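Nourseothricin acetyltransferase (Streptomyces noursei, PDB 5C82) probably acetylates the antibiotic nourseothricin using acetyl-CoA, as expected of a resistance enzyme of the GNAT acyltransferase family. Local coordinates at residues D78-F82 / F94-Y99; T131-R135 / S186-P190; T32-R37 / R48-V52. The protein carries 1 engineered substitution. One frame throughout, in Å; residues are numbered along the deposited sequence.

Contact 1. Residues D78-F82 / F94-Y99; sequences DSRTF and FVVVSY
R80 and V97 form the central hydrogen-bonded pair of this antiparallel hairpin: R80 N donates to V97 O at 2.9 Å, and V97 N returns a bond to R80 O at 2.7 Å and 170°. F82 and V95 form the next hydrogen-bonded pair, two residues along, while at the other end the bond from Y99 N to D78 O is weak, bent to 129°. Between them S79–S98 and T81–V96 are non-hydrogen-bonded pairs, where CA-H groups approach carbonyls instead, T81 CA lying 3.2 Å from V95 O.

Apolar contacts sit on the face of R80, F82, V95 and V97. F82 and V95 run side by side, and V95 CG1 meets the F82 ring at its edge, with F82 CB 3.8 Å from V95 CG1. On the other face a chi1 of -59° brings T81 OG1 nearest to both methyls of V96, 3.6 Å from V96 CG2, with T81 CG2 a little farther from that methyl.

Strand 105-113 flanks 94-99 through further backbone bonds, and the N-terminal strand 11-14 lies beyond 79-82, where T14 OG1 accepts from R80 NE. Helix 122-137 packs on V95 and V97 with L126, A130 and F133.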
loop_
_atom_site.group_PDB
_atom_site.type_symbol
_atom_site.label_atom_id
_atom_site.label_comp_id
_atom_site.label_asym_id
_atom_site.label_seq_id
_atom_site.Cartn_x
_atom_site.Cartn_y
_atom_site.Cartn_z
ATOM N N ASP A 78 -0.469 -8.279 17.487
ATOM C CA ASP A 78 0.037 -8.404 16.123
ATOM C C ASP A 78 1.178 -7.438 15.807
ATOM O O ASP A 78 1.887 -7.645 14.823
ATOM C CB ASP A 78 -1.111 -8.274 15.111
ATOM C CG ASP A 78 -2.123 -9.408 15.162
ATOM O OD1 ASP A 78 -1.705 -10.576 15.382
ATOM O OD2 ASP A 78 -3.325 -9.139 14.940
ATOM N N SER A 79 1.369 -6.404 16.652
ATOM C CA SER A 79 2.449 -5.426 16.534
ATOM C C SER A 79 3.606 -5.790 17.492
ATOM O O SER A 79 3.348 -6.323 18.579
ATOM C CB SER A 79 1.929 -4.022 16.832
ATOM O OG SER A 79 2.964 -3.050 16.804
ATOM N N ARG A 80 4.871 -5.532 17.078
ATOM C CA ARG A 80 6.073 -5.775 17.887
ATOM C C ARG A 80 7.283 -4.986 17.382
ATOM O O ARG A 80 7.423 -4.783 16.179
ATOM C CB ARG A 80 6.424 -7.266 17.943
ATOM C CG ARG A 80 7.302 -7.650 19.141
ATOM C CD ARG A 80 7.193 -9.127 19.364
ATOM N NE ARG A 80 7.730 -9.570 20.642
ATOM C CZ ARG A 80 7.156 -10.498 21.395
ATOM N NH1 ARG A 80 6.013 -11.060 21.012
ATOM N NH2 ARG A 80 7.710 -10.863 22.544
ATOM N N THR A 81 8.150 -4.559 18.315
ATOM C CA THR A 81 9.409 -3.872 18.040
ATOM C C THR A 81 10.550 -4.676 18.661
ATOM O O THR A 81 10.512 -4.981 19.850
ATOM C CB THR A 81 9.411 -2.411 18.568
ATOM O OG1 THR A 81 8.354 -1.678 17.962
ATOM C CG2 THR A 81 10.748 -1.682 18.323
ATOM N N PHE A 82 11.576 -4.983 17.856
ATOM C CA PHE A 82 12.788 -5.648 18.309
ATOM C C PHE A 82 13.940 -4.661 18.254
ATOM O O PHE A 82 14.080 -3.924 17.279
ATOM C CB PHE A 82 13.104 -6.894 17.473
ATOM C CG PHE A 82 12.019 -7.933 17.510
ATOM C CD1 PHE A 82 11.895 -8.791 18.599
ATOM C CD2 PHE A 82 11.177 -8.115 16.422
ATOM C CE1 PHE A 82 10.896 -9.763 18.627
ATOM C CE2 PHE A 82 10.176 -9.086 16.447
ATOM C CZ PHE A 82 10.051 -9.919 17.540
ATOM N N PHE A 94 16.831 -1.136 15.320
ATOM C CA PHE A 94 15.494 -1.611 15.682
ATOM C C PHE A 94 14.700 -2.015 14.456
ATOM O O PHE A 94 15.007 -1.591 13.340
ATOM C CB PHE A 94 14.720 -0.551 16.526
ATOM C CG PHE A 94 14.350 0.706 15.772
ATOM C CD1 PHE A 94 15.228 1.783 15.712
ATOM C CD2 PHE A 94 13.125 0.810 15.114
ATOM C CE1 PHE A 94 14.900 2.934 14.993
ATOM C CE2 PHE A 94 12.799 1.960 14.382
ATOM C CZ PHE A 94 13.688 3.017 14.327
ATOM N N VAL A 95 13.651 -2.783 14.667
ATOM C CA VAL A 95 12.710 -3.189 13.606
ATOM C C VAL A 95 11.308 -3.177 14.227
ATOM O O VAL A 95 11.106 -3.682 15.339
ATOM C CB VAL A 95 13.069 -4.544 12.897
ATOM C CG1 VAL A 95 12.971 -5.744 13.839
ATOM C CG2 VAL A 95 12.209 -4.770 11.654
ATOM N N VAL A 96 10.369 -2.550 13.536
ATOM C CA VAL A 96 8.984 -2.483 13.974
ATOM C C VAL A 96 8.240 -3.340 12.971
ATOM O O VAL A 96 8.405 -3.162 11.755
ATOM C CB VAL A 96 8.419 -1.024 14.047
ATOM C CG1 VAL A 96 6.986 -1.008 14.596
ATOM C CG2 VAL A 96 9.326 -0.109 14.870
ATOM N N VAL A 97 7.449 -4.283 13.481
ATOM C CA VAL A 97 6.649 -5.201 12.683
ATOM C C VAL A 97 5.193 -5.129 13.088
ATOM O O VAL A 97 4.868 -4.826 14.244
ATOM C CB VAL A 97 7.198 -6.661 12.639
ATOM C CG1 VAL A 97 8.650 -6.698 12.158
ATOM C CG2 VAL A 97 7.038 -7.403 13.975
ATOM N N SER A 98 4.315 -5.392 12.120
ATOM C CA SER A 98 2.872 -5.418 12.303
ATOM C C SER A 98 2.344 -6.610 11.492
ATOM O O SER A 98 2.789 -6.825 10.367
ATOM C CB SER A 98 2.265 -4.110 11.809
ATOM O OG SER A 98 0.869 -4.237 11.616
ATOM N N TYR A 99 1.409 -7.379 12.059
ATOM C CA TYR A 99 0.849 -8.543 11.380
ATOM C C TYR A 99 -0.609 -8.326 10.973
ATOM O O TYR A 99 -1.408 -7.833 11.775
ATOM C CB TYR A 99 0.961 -9.793 12.258
ATOM C CG TYR A 99 0.444 -11.035 11.564
ATOM C CD1 TYR A 99 1.112 -11.572 10.465
ATOM C CD2 TYR A 99 -0.723 -11.665 11.992
ATOM C CE1 TYR A 99 0.630 -12.698 9.809
ATOM C CE2 TYR A 99 -1.208 -12.799 11.349
ATOM C CZ TYR A 99 -0.516 -13.321 10.266
ATOM O OH TYR A 99 -0.988 -14.421 9.601
#

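Contact 2. Residues T131-R135 / S186-P190; sequences TEFAR and SMPCP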
loop_
_atom_site.group_PDB
_atom_site.type_symbol
_atom_site.label_atom_id
_atom_site.label_comp_id
_atom_site.label_asym_id
_atom_site.label_seq_id
_atom_site.Cartn_x
_atom_site.Cartn_y
_atom_site.Cartn_z
ATOM N N THR A 131 11.325 -12.403 11.013
ATOM C CA THR A 131 10.944 -13.651 10.326
ATOM C C THR A 131 10.408 -14.679 11.318
ATOM O O THR A 131 9.377 -15.287 11.048
ATOM C CB THR A 131 12.101 -14.152 9.425
ATOM O OG1 THR A 131 12.322 -13.138 8.447
ATOM C CG2 THR A 131 11.773 -15.441 8.692
ATOM N N GLU A 132 11.062 -14.831 12.475
ATOM C CA GLU A 132 10.607 -15.760 13.526
ATOM C C GLU A 132 9.200 -15.398 14.023
ATOM O O GLU A 132 8.341 -16.270 14.092
ATOM C CB GLU A 132 11.617 -15.827 14.683
ATOM C CG GLU A 132 12.991 -16.365 14.282
ATOM C CD GLU A 132 14.065 -16.204 15.345
ATOM O OE1 GLU A 132 13.789 -15.573 16.387
ATOM O OE2 GLU A 132 15.204 -16.664 15.114
ATOM N N PHE A 133 8.953 -14.109 14.306
ATOM C CA PHE A 133 7.646 -13.582 14.712
ATOM C C PHE A 133 6.580 -13.852 13.633
ATOM O O PHE A 133 5.439 -14.181 13.967
ATOM C CB PHE A 133 7.763 -12.067 14.985
ATOM C CG PHE A 133 6.512 -11.401 15.515
ATOM C CD1 PHE A 133 6.128 -11.558 16.842
ATOM C CD2 PHE A 133 5.705 -10.639 14.681
ATOM C CE1 PHE A 133 4.974 -10.924 17.333
ATOM C CE2 PHE A 133 4.554 -10.010 15.170
ATOM C CZ PHE A 133 4.201 -10.149 16.493
ATOM N N ALA A 134 6.955 -13.716 12.346
ATOM C CA ALA A 134 6.069 -13.977 11.208
ATOM C C ALA A 134 5.625 -15.448 11.217
ATOM O O ALA A 134 4.432 -15.736 11.079
ATOM C CB ALA A 134 6.776 -13.641 9.894
ATOM N N ARG A 135 6.586 -16.361 11.430
ATOM C CA ARG A 135 6.358 -17.801 11.526
ATOM C C ARG A 135 5.399 -18.104 12.666
ATOM O O ARG A 135 4.406 -18.777 12.429
ATOM C CB ARG A 135 7.686 -18.574 11.699
ATOM C CG ARG A 135 8.561 -18.595 10.439
ATOM C CD ARG A 135 9.723 -19.578 10.538
ATOM N NE ARG A 135 9.279 -20.972 10.407
ATOM C CZ ARG A 135 10.087 -22.029 10.421
ATOM N NH1 ARG A 135 11.399 -21.872 10.559
ATOM N NH2 ARG A 135 9.591 -23.252 10.295
ATOM N N SER A 186 8.814 -8.060 -1.106
ATOM C CA SER A 186 8.282 -9.133 -0.296
ATOM C C SER A 186 9.170 -10.358 -0.325
ATOM O O SER A 186 9.982 -10.535 -1.235
ATOM C CB SER A 186 6.860 -9.495 -0.714
ATOM O OG SER A 186 6.851 -10.035 -2.025
HETATM N N MSE A 187 8.965 -11.221 0.671
HETATM C CA MSE A 187 9.651 -12.490 0.806
HETATM C C MSE A 187 8.643 -13.499 1.309
HETATM O O MSE A 187 8.006 -13.189 2.316
HETATM C CB MSE A 187 10.763 -12.344 1.854
HETATM C CG MSE A 187 11.677 -13.480 1.895
HETATM SE SE MSE A 187 13.014 -13.156 3.235
HETATM C CE MSE A 187 12.024 -13.566 4.882
ATOM N N PRO A 188 8.527 -14.725 0.721
ATOM C CA PRO A 188 7.657 -15.742 1.336
ATOM C C PRO A 188 8.230 -16.128 2.709
ATOM O O PRO A 188 9.454 -16.120 2.897
ATOM C CB PRO A 188 7.716 -16.923 0.357
ATOM C CG PRO A 188 8.944 -16.735 -0.424
ATOM C CD PRO A 188 9.238 -15.263 -0.456
ATOM N N CYS A 189 7.348 -16.425 3.664
ATOM C CA CYS A 189 7.744 -16.761 5.026
ATOM C C CYS A 189 7.983 -18.283 5.168
ATOM O O CYS A 189 7.079 -19.052 4.882
ATOM C CB CYS A 189 6.719 -16.227 6.026
ATOM S SG CYS A 189 7.075 -16.638 7.750
ATOM N N PRO A 190 9.225 -18.726 5.526
ATOM C CA PRO A 190 9.512 -20.180 5.627
ATOM C C PRO A 190 8.567 -20.998 6.514
ATOM O O PRO A 190 8.434 -20.734 7.708
ATOM C CB PRO A 190 10.947 -20.223 6.166
ATOM C CG PRO A 190 11.543 -18.904 5.808
ATOM C CD PRO A 190 10.417 -17.920 5.885
#
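R135 on the helix and C189, just past the end of strand 182-188, bring the two backbones closest, their CA atoms 6.7 Å apart, so side chains have to bridge the gap. The C189 thiol takes a central part. With SG anti to the backbone N (chi1 178°), it reaches straight at the helix and settles between two of its side chains, A134 CB at 3.7 Å from C189 SG and R135 CG at 3.6 Å from it.

Around that sulfur the helix is touched at two more points. The selenomethionine M187, bent at its last torsion, brings its terminal methyl CE to 3.6 Å from T131 OG1, a hydroxyl already bonded to M127 O one helical turn back; the two side chains meet at about a right angle. T131 CG2 touches the P190 ring at CD, 4.0 Å away.

R135 bends at chi3 and passes its guanidinium across the chain end. P190 O lies over one face of that group, 2.8 Å from R135 NE, but the angle is too poor for a hydrogen bond. If this oxygen shares the charge of a C-terminal carboxylate, the attraction is probably mainly electrostatic.

L142 of strand 141-147 touches T131, A134, M187 and C189. This is helix-on-sheet packing of the alpha/beta GNAT fold, with helix 122-137 packed on one face of the sheet and the C-terminus tucked against its last turns.

Contact 3. Residues T32-R37 / R48-V52; sequences TDTVFR and REVPV
T34 OG1 donates a 2.7 Å hydrogen bond to E49 OE2, arriving on the anti lone pair of that oxygen, the one turned away from OE1. The rotamer of T34 that places its hydroxyl between the backbone N and the carbonyl carbon is what carries OG1 to E49 OE2. The other carboxylate oxygen, OE1, is bonded to H155 NE2 of helix 151-158, so the group is held from both ends and its rotation is probably fixed.

The same glutamate lies over the F36 ring. E49 CB stands 3.9 Å from the ring centroid, 17° off the normal, a CH-pi contact over the face, and the carboxylate continues the stack with its plane only 19° from the ring's; E49 OE1 is 3.6 Å from F36 CZ.

Beneath these side chains runs a twisted antiparallel hairpin, strands 34-37 and 48-52 crossing at 142°. V35–V50 and R37–R48 are its hydrogen-bonded pairs, V50 N reaching V35 O at 2.8 Å. Beyond them V52 N bonds to D33 O from well above the carbonyl plane, beside the corner the chain makes at D33. Within that corner T32 OG1 donates to T34 O.

The opposite face gathers V35, V50 and the arginines. V35 CG2 packs against V50 CG2 and, at about a right angle, against V52 CG1, each pair 3.8 Å apart. V50 then serves both arginines, CG2 over a face of the R37 guanidinium and CG1 over the centre of R48's. These like charges run side by side, R37 NH1 3.5 Å from R48 NH2, their planes steeply inclined.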
loop_
_atom_site.group_PDB
_atom_site.type_symbol
_atom_site.label_atom_id
_atom_site.label_comp_id
_atom_site.label_asym_id
_atom_site.label_seq_id
_atom_site.Cartn_x
_atom_site.Cartn_y
_atom_site.Cartn_z
ATOM N N THR A 32 24.115 8.196 -0.590
ATOM C CA THR A 32 24.169 7.231 -1.679
ATOM C C THR A 32 24.673 7.864 -2.975
ATOM O O THR A 32 24.336 9.006 -3.272
ATOM C CB THR A 32 22.800 6.505 -1.822
ATOM O OG1 THR A 32 22.871 5.532 -2.870
ATOM C CG2 THR A 32 21.619 7.465 -2.039
ATOM N N ASP A 33 25.473 7.097 -3.742
ATOM C CA ASP A 33 26.047 7.503 -5.033
ATOM C C ASP A 33 25.105 7.108 -6.182
ATOM O O ASP A 33 25.367 7.461 -7.332
ATOM C CB ASP A 33 27.427 6.830 -5.238
ATOM C CG ASP A 33 28.483 7.163 -4.199
ATOM O OD1 ASP A 33 28.783 8.364 -4.017
ATOM O OD2 ASP A 33 29.046 6.220 -3.604
ATOM N N THR A 34 24.024 6.350 -5.878
ATOM C CA THR A 34 23.051 5.869 -6.888
ATOM C C THR A 34 21.634 5.926 -6.323
ATOM O O THR A 34 21.475 6.019 -5.112
ATOM C CB THR A 34 23.338 4.417 -7.383
ATOM O OG1 THR A 34 23.088 3.499 -6.334
ATOM C CG2 THR A 34 24.746 4.201 -7.913
ATOM N N VAL A 35 20.612 5.878 -7.206
ATOM C CA VAL A 35 19.182 5.851 -6.860
ATOM C C VAL A 35 18.507 4.968 -7.894
ATOM O O VAL A 35 19.053 4.767 -8.983
ATOM C CB VAL A 35 18.460 7.256 -6.764
ATOM C CG1 VAL A 35 19.076 8.160 -5.689
ATOM C CG2 VAL A 35 18.394 7.971 -8.126
ATOM N N PHE A 36 17.334 4.436 -7.570
ATOM C CA PHE A 36 16.567 3.674 -8.549
ATOM C C PHE A 36 15.555 4.658 -9.087
ATOM O O PHE A 36 14.741 5.198 -8.321
ATOM C CB PHE A 36 15.915 2.427 -7.948
ATOM C CG PHE A 36 16.876 1.265 -7.773
ATOM C CD1 PHE A 36 17.693 1.179 -6.648
ATOM C CD2 PHE A 36 16.933 0.235 -8.717
ATOM C CE1 PHE A 36 18.563 0.094 -6.476
ATOM C CE2 PHE A 36 17.796 -0.851 -8.543
ATOM C CZ PHE A 36 18.599 -0.923 -7.416
ATOM N N ARG A 37 15.734 5.020 -10.364
ATOM C CA ARG A 37 14.858 5.943 -11.076
ATOM C C ARG A 37 13.665 5.126 -11.507
ATOM O O ARG A 37 13.822 4.023 -12.057
ATOM C CB ARG A 37 15.570 6.549 -12.313
ATOM C CG ARG A 37 14.717 7.587 -13.065
ATOM C CD ARG A 37 15.489 8.223 -14.200
ATOM N NE ARG A 37 16.487 9.178 -13.709
ATOM C CZ ARG A 37 17.521 9.621 -14.420
ATOM N NH1 ARG A 37 17.716 9.190 -15.663
ATOM N NH2 ARG A 37 18.377 10.483 -13.888
ATOM N N ARG A 48 15.393 1.664 -12.807
ATOM C CA ARG A 48 16.763 1.596 -13.278
ATOM C C ARG A 48 17.628 2.304 -12.278
ATOM O O ARG A 48 17.356 3.457 -11.956
ATOM C CB ARG A 48 16.891 2.258 -14.661
ATOM C CG ARG A 48 18.242 2.026 -15.347
ATOM C CD ARG A 48 18.252 2.484 -16.806
ATOM N NE ARG A 48 17.872 3.891 -16.961
ATOM C CZ ARG A 48 18.716 4.879 -17.248
ATOM N NH1 ARG A 48 20.008 4.629 -17.431
ATOM N NH2 ARG A 48 18.273 6.126 -17.362
ATOM N N GLU A 49 18.669 1.629 -11.795
ATOM C CA GLU A 49 19.654 2.219 -10.891
ATOM C C GLU A 49 20.552 3.168 -11.701
ATOM O O GLU A 49 21.131 2.773 -12.710
ATOM C CB GLU A 49 20.488 1.145 -10.207
ATOM C CG GLU A 49 21.236 1.698 -9.002
ATOM C CD GLU A 49 21.993 0.662 -8.206
ATOM O OE1 GLU A 49 21.966 -0.526 -8.598
ATOM O OE2 GLU A 49 22.585 1.026 -7.165
ATOM N N VAL A 50 20.568 4.438 -11.298
ATOM C CA VAL A 50 21.308 5.500 -11.955
ATOM C C VAL A 50 22.288 6.178 -10.997
ATOM O O VAL A 50 21.949 6.376 -9.823
ATOM C CB VAL A 50 20.373 6.546 -12.640
ATOM C CG1 VAL A 50 19.701 5.981 -13.903
ATOM C CG2 VAL A 50 19.337 7.112 -11.670
ATOM N N PRO A 51 23.493 6.583 -11.471
ATOM C CA PRO A 51 24.397 7.333 -10.581
ATOM C C PRO A 51 23.843 8.730 -10.282
ATOM O O PRO A 51 23.098 9.279 -11.094
ATOM C CB PRO A 51 25.705 7.420 -11.379
ATOM C CG PRO A 51 25.293 7.298 -12.817
ATOM C CD PRO A 51 24.055 6.444 -12.838
ATOM N N VAL A 52 24.169 9.284 -9.103
ATOM C CA VAL A 52 23.783 10.642 -8.720
ATOM C C VAL A 52 25.033 11.389 -8.287
ATOM O O VAL A 52 25.809 10.862 -7.486
ATOM C CB VAL A 52 22.630 10.772 -7.669
ATOM C CG1 VAL A 52 21.271 10.455 -8.281
ATOM C CG2 VAL A 52 22.882 9.934 -6.414
#

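In the fold
Contacts 1 and 2 meet at F133 of helix 122-137: its ring packs on R80 and V97, and its CB lies 4.0 Å from F82 CZ. Both involve the seven-stranded mixed sheet: contact 1 pairs two of its strands, while contact 2 joins helix 122-137 to the end of 182-188. Contact 3 belongs to the three-stranded sheet, on the other side of the chain's centre, its centre about 30 Å from that of contact 1. Contact 1 is partly buried; the others lie at the surface. Contacts 1 and 3 share hairpin backbone bonding, but contact 3 adds carboxylate and arginine chemistry, whereas contact 2 relies on thiol and methyl packing, with a guanidinium beside P190 O and no hydrogen bond.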